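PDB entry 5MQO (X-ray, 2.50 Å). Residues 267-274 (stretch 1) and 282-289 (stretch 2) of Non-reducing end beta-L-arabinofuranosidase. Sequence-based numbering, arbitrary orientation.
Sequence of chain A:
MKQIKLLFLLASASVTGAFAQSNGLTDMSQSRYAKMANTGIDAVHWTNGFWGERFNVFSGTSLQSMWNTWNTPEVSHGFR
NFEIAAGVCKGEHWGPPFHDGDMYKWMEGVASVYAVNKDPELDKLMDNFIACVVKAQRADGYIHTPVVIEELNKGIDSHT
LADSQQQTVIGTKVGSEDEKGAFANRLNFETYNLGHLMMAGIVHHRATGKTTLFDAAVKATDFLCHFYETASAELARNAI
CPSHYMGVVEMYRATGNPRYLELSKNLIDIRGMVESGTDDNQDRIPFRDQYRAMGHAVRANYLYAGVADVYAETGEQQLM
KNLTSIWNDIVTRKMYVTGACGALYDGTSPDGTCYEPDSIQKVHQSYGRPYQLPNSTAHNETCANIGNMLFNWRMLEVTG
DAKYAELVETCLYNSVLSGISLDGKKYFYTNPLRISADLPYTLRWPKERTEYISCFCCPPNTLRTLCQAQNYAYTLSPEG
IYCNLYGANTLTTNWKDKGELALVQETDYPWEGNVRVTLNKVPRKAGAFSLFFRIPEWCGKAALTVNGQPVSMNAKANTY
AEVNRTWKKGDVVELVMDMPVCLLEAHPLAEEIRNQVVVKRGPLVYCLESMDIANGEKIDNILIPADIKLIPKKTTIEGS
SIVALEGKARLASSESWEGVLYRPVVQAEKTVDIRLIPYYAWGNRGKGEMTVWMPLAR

Stretch 1 267-274: LIDIRGMV
Stretch 2, residues 282-289: QDRIPFRD

Residues 267-274 carry the end of a helix into a turn, and residues 282-289 pass alongside as an irregular loop, extended only at Ile285 and Pro286, that leads into a short 3-10 segment at 287-289. Leu267, Ile268 and Asp269 have helical backbone angles (phi/psi -55/-34, -76/-50 and -56/-34), and Ile270 keeps similar values (-69/-39). A type II beta turn then runs from Ile270 to Met273, with Arg271 at -44/125 and Gly272 at 80/16; it is closed by Met273 N to Ile270 O at 2.8 Å, while Arg271 N makes a weak hydrogen bond to Ile268 O at 3.2 Å. Met273 (-109/51) and Val274 (-150/151) lead out of the turn.

In the second stretch, Gln282 has positive phi (41/41), Asp283 lies at -141/26 and Arg284 at -70/-42. Ile285 (-124/159) and Pro286 (-56/158) are extended, after which Phe287, Arg288 and Asp289 coil at -62/-35, -73/-14 and -88/-10, with Asp289 N bonded to Pro286 O at 3.3 Å. The nearest pair of CA atoms across the stretches is Gly272 CA and Pro286 CA, 4.2 Å apart. No backbone N-H...O hydrogen bond crosses between the stretches; instead Pro286 CA points its hydrogen at Arg271 O (3.3 Å, 158° at H), and Gly272 CA approaches Asp283 O at 3.5 Å. Glycine suits this place twice over: its positive phi by itself favours glycine, and an ideal CB would lie 2.5 Å from both Ile285 C and Pro286 N, a clash. Together the stretches bury 496 Å².

Arg271 has the largest area covered by the other stretch. Its CA-to-CB bond points sideways, but the long chain (chi1 m, chi2 t, chi3 148°, chi4 -100°) brings the guanidinium to the second stretch, where NH1 gives a weak hydrogen bond to Gln282 O at 2.7 Å, near the guanidinium plane. Asp283 CB packs 3.5 Å from Arg271 NH1; Asp283 (chi1 p) points toward the first stretch, but its carboxylate oxygens are hydrogen-bonded elsewhere in the structure. Gln282 adopts chi1 m, chi2 p.

A salt bridge joins Asp269 and Arg288. Asp269 (chi1 m, chi2 -1°) leaves its backbone away from the second stretch, yet its carboxylate comes nearer; Arg288 starts sideways and reaches across with chi1 m, chi2 t, chi3 t and chi4 72°. Asp269 OD1 accepts from Arg288 NH1 at 2.8 Å and weakly from Arg288 NH2 at 3.2 Å, at the edge of the guanidinium. The opposite charges suit this more open margin.

Next to the bridge, Ile268 (chi1 m, chi2 t) points toward the second stretch and sets CG2 4.2 Å from Phe287 CB, an apolar contact between two buried residues; the same Ile268 CG2 lies 4.2 Å from Arg288 NH1, which belongs to the salt bridge. Phe287 (chi1 t, chi2 72°) starts toward the first stretch, but its ring leads away. Met273, m at all three chi angles, lays SD 4.1 Å from Pro286 CG, whose ring is C-gamma exo.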

# COMPACT_ATOMS: atom_id res chain seq x y z
N LEU A 267 -5.67 24.35 1.89
CA LEU A 267 -4.67 23.65 1.11
C LEU A 267 -5.22 23.02 -0.18
O LEU A 267 -4.53 22.99 -1.20
CB LEU A 267 -3.93 22.64 1.98
CG LEU A 267 -3.00 23.35 3.00
CD1 LEU A 267 -2.67 22.45 4.18
CD2 LEU A 267 -1.71 23.83 2.36
N ILE A 268 -6.47 22.54 -0.15
CA ILE A 268 -7.17 22.00 -1.35
C ILE A 268 -7.65 23.15 -2.26
O ILE A 268 -7.41 23.17 -3.51
CB ILE A 268 -8.38 21.12 -0.94
CG1 ILE A 268 -7.92 19.87 -0.20
CG2 ILE A 268 -9.15 20.69 -2.17
CD1 ILE A 268 -9.03 19.07 0.46
N ASP A 269 -8.32 24.11 -1.63
CA ASP A 269 -8.84 25.28 -2.34
C ASP A 269 -7.78 26.07 -3.12
O ASP A 269 -8.09 26.64 -4.14
CB ASP A 269 -9.59 26.21 -1.37
CG ASP A 269 -10.93 25.64 -0.93
OD1 ASP A 269 -11.32 24.53 -1.37
OD2 ASP A 269 -11.59 26.32 -0.14
N ILE A 270 -6.56 26.13 -2.60
CA ILE A 270 -5.48 26.84 -3.25
C ILE A 270 -5.01 26.15 -4.54
O ILE A 270 -4.70 26.83 -5.49
CB ILE A 270 -4.30 27.05 -2.28
CG1 ILE A 270 -4.51 28.34 -1.50
CG2 ILE A 270 -2.96 27.15 -3.02
CD1 ILE A 270 -3.52 28.53 -0.36
N ARG A 271 -4.95 24.83 -4.57
CA ARG A 271 -4.42 24.16 -5.74
C ARG A 271 -4.96 24.80 -6.97
O ARG A 271 -6.17 24.87 -7.14
CB ARG A 271 -4.83 22.71 -5.83
CG ARG A 271 -4.21 21.87 -4.79
CD ARG A 271 -4.18 20.42 -5.15
NE ARG A 271 -2.96 19.93 -4.53
CZ ARG A 271 -1.82 19.73 -5.16
NH1 ARG A 271 -1.72 19.87 -6.48
NH2 ARG A 271 -0.77 19.32 -4.47
N GLY A 272 -4.06 25.24 -7.84
CA GLY A 272 -4.44 25.76 -9.14
C GLY A 272 -4.92 27.19 -9.13
O GLY A 272 -5.50 27.61 -10.10
N MET A 273 -4.67 27.93 -8.06
CA MET A 273 -4.97 29.35 -7.99
C MET A 273 -3.61 30.06 -8.03
O MET A 273 -3.29 30.92 -7.22
CB MET A 273 -5.79 29.64 -6.72
CG MET A 273 -7.03 28.76 -6.52
SD MET A 273 -8.38 28.87 -7.74
CE MET A 273 -9.30 30.28 -7.14
N VAL A 274 -2.81 29.68 -9.02
CA VAL A 274 -1.44 30.12 -9.12
C VAL A 274 -1.11 30.14 -10.60
O VAL A 274 -1.70 29.42 -11.39
CB VAL A 274 -0.48 29.20 -8.29
CG1 VAL A 274 0.94 29.10 -8.86
CG2 VAL A 274 -0.44 29.67 -6.83
N GLN A 282 0.00 18.15 -10.04
CA GLN A 282 -1.47 18.16 -9.99
C GLN A 282 -2.05 19.55 -9.64
O GLN A 282 -2.99 19.65 -8.83
CB GLN A 282 -1.99 17.12 -8.99
CG GLN A 282 -1.49 15.70 -9.15
CD GLN A 282 -0.01 15.50 -8.86
OE1 GLN A 282 0.54 16.03 -7.89
NE2 GLN A 282 0.67 14.74 -9.74
N ASP A 283 -1.47 20.63 -10.19
CA ASP A 283 -1.91 21.98 -9.84
C ASP A 283 -1.95 22.96 -11.02
O ASP A 283 -1.83 24.17 -10.80
CB ASP A 283 -1.12 22.54 -8.59
CG ASP A 283 0.33 23.02 -8.89
OD1 ASP A 283 0.86 22.79 -10.01
OD2 ASP A 283 0.96 23.62 -7.97
N ARG A 284 -2.12 22.44 -12.25
CA ARG A 284 -2.33 23.29 -13.44
C ARG A 284 -3.71 23.93 -13.34
O ARG A 284 -3.87 25.13 -13.61
CB ARG A 284 -2.23 22.49 -14.76
CG ARG A 284 -2.15 23.38 -16.01
CD ARG A 284 -2.78 22.77 -17.26
NE ARG A 284 -1.97 21.72 -17.89
CZ ARG A 284 -1.12 21.87 -18.92
NH1 ARG A 284 -0.94 23.05 -19.48
NH2 ARG A 284 -0.44 20.83 -19.41
N ILE A 285 -4.68 23.13 -12.91
CA ILE A 285 -6.08 23.53 -12.76
C ILE A 285 -6.51 23.25 -11.31
O ILE A 285 -5.88 22.46 -10.63
CB ILE A 285 -6.98 22.78 -13.78
CG1 ILE A 285 -7.16 21.27 -13.41
CG2 ILE A 285 -6.40 22.94 -15.19
CD1 ILE A 285 -7.77 20.40 -14.50
N PRO A 286 -7.58 23.91 -10.84
CA PRO A 286 -8.08 23.62 -9.49
C PRO A 286 -8.43 22.16 -9.24
O PRO A 286 -8.69 21.43 -10.17
CB PRO A 286 -9.34 24.48 -9.42
CG PRO A 286 -8.97 25.65 -10.25
CD PRO A 286 -8.29 25.06 -11.43
N PHE A 287 -8.45 21.75 -7.98
CA PHE A 287 -8.76 20.36 -7.69
C PHE A 287 -10.14 19.95 -8.15
O PHE A 287 -10.32 18.84 -8.62
CB PHE A 287 -8.56 19.97 -6.23
CG PHE A 287 -8.85 18.53 -5.99
CD1 PHE A 287 -7.98 17.56 -6.46
CD2 PHE A 287 -10.05 18.13 -5.40
CE1 PHE A 287 -8.27 16.20 -6.28
CE2 PHE A 287 -10.37 16.78 -5.25
CZ PHE A 287 -9.48 15.82 -5.68
N ARG A 288 -11.11 20.85 -8.06
CA ARG A 288 -12.50 20.47 -8.34
C ARG A 288 -12.77 20.26 -9.82
O ARG A 288 -13.78 19.67 -10.17
CB ARG A 288 -13.46 21.47 -7.71
CG ARG A 288 -13.32 21.48 -6.20
CD ARG A 288 -14.31 22.40 -5.49
NE ARG A 288 -14.31 22.17 -4.05
CZ ARG A 288 -13.33 22.53 -3.21
NH1 ARG A 288 -12.22 23.17 -3.63
NH2 ARG A 288 -13.45 22.25 -1.92
N ASP A 289 -11.85 20.71 -10.68
CA ASP A 289 -11.90 20.46 -12.13
C ASP A 289 -11.21 19.16 -12.54
O ASP A 289 -11.35 18.76 -13.67
CB ASP A 289 -11.27 21.62 -12.92
CG ASP A 289 -11.96 22.96 -12.66
OD1 ASP A 289 -13.20 23.04 -12.84
OD2 ASP A 289 -11.27 23.93 -12.27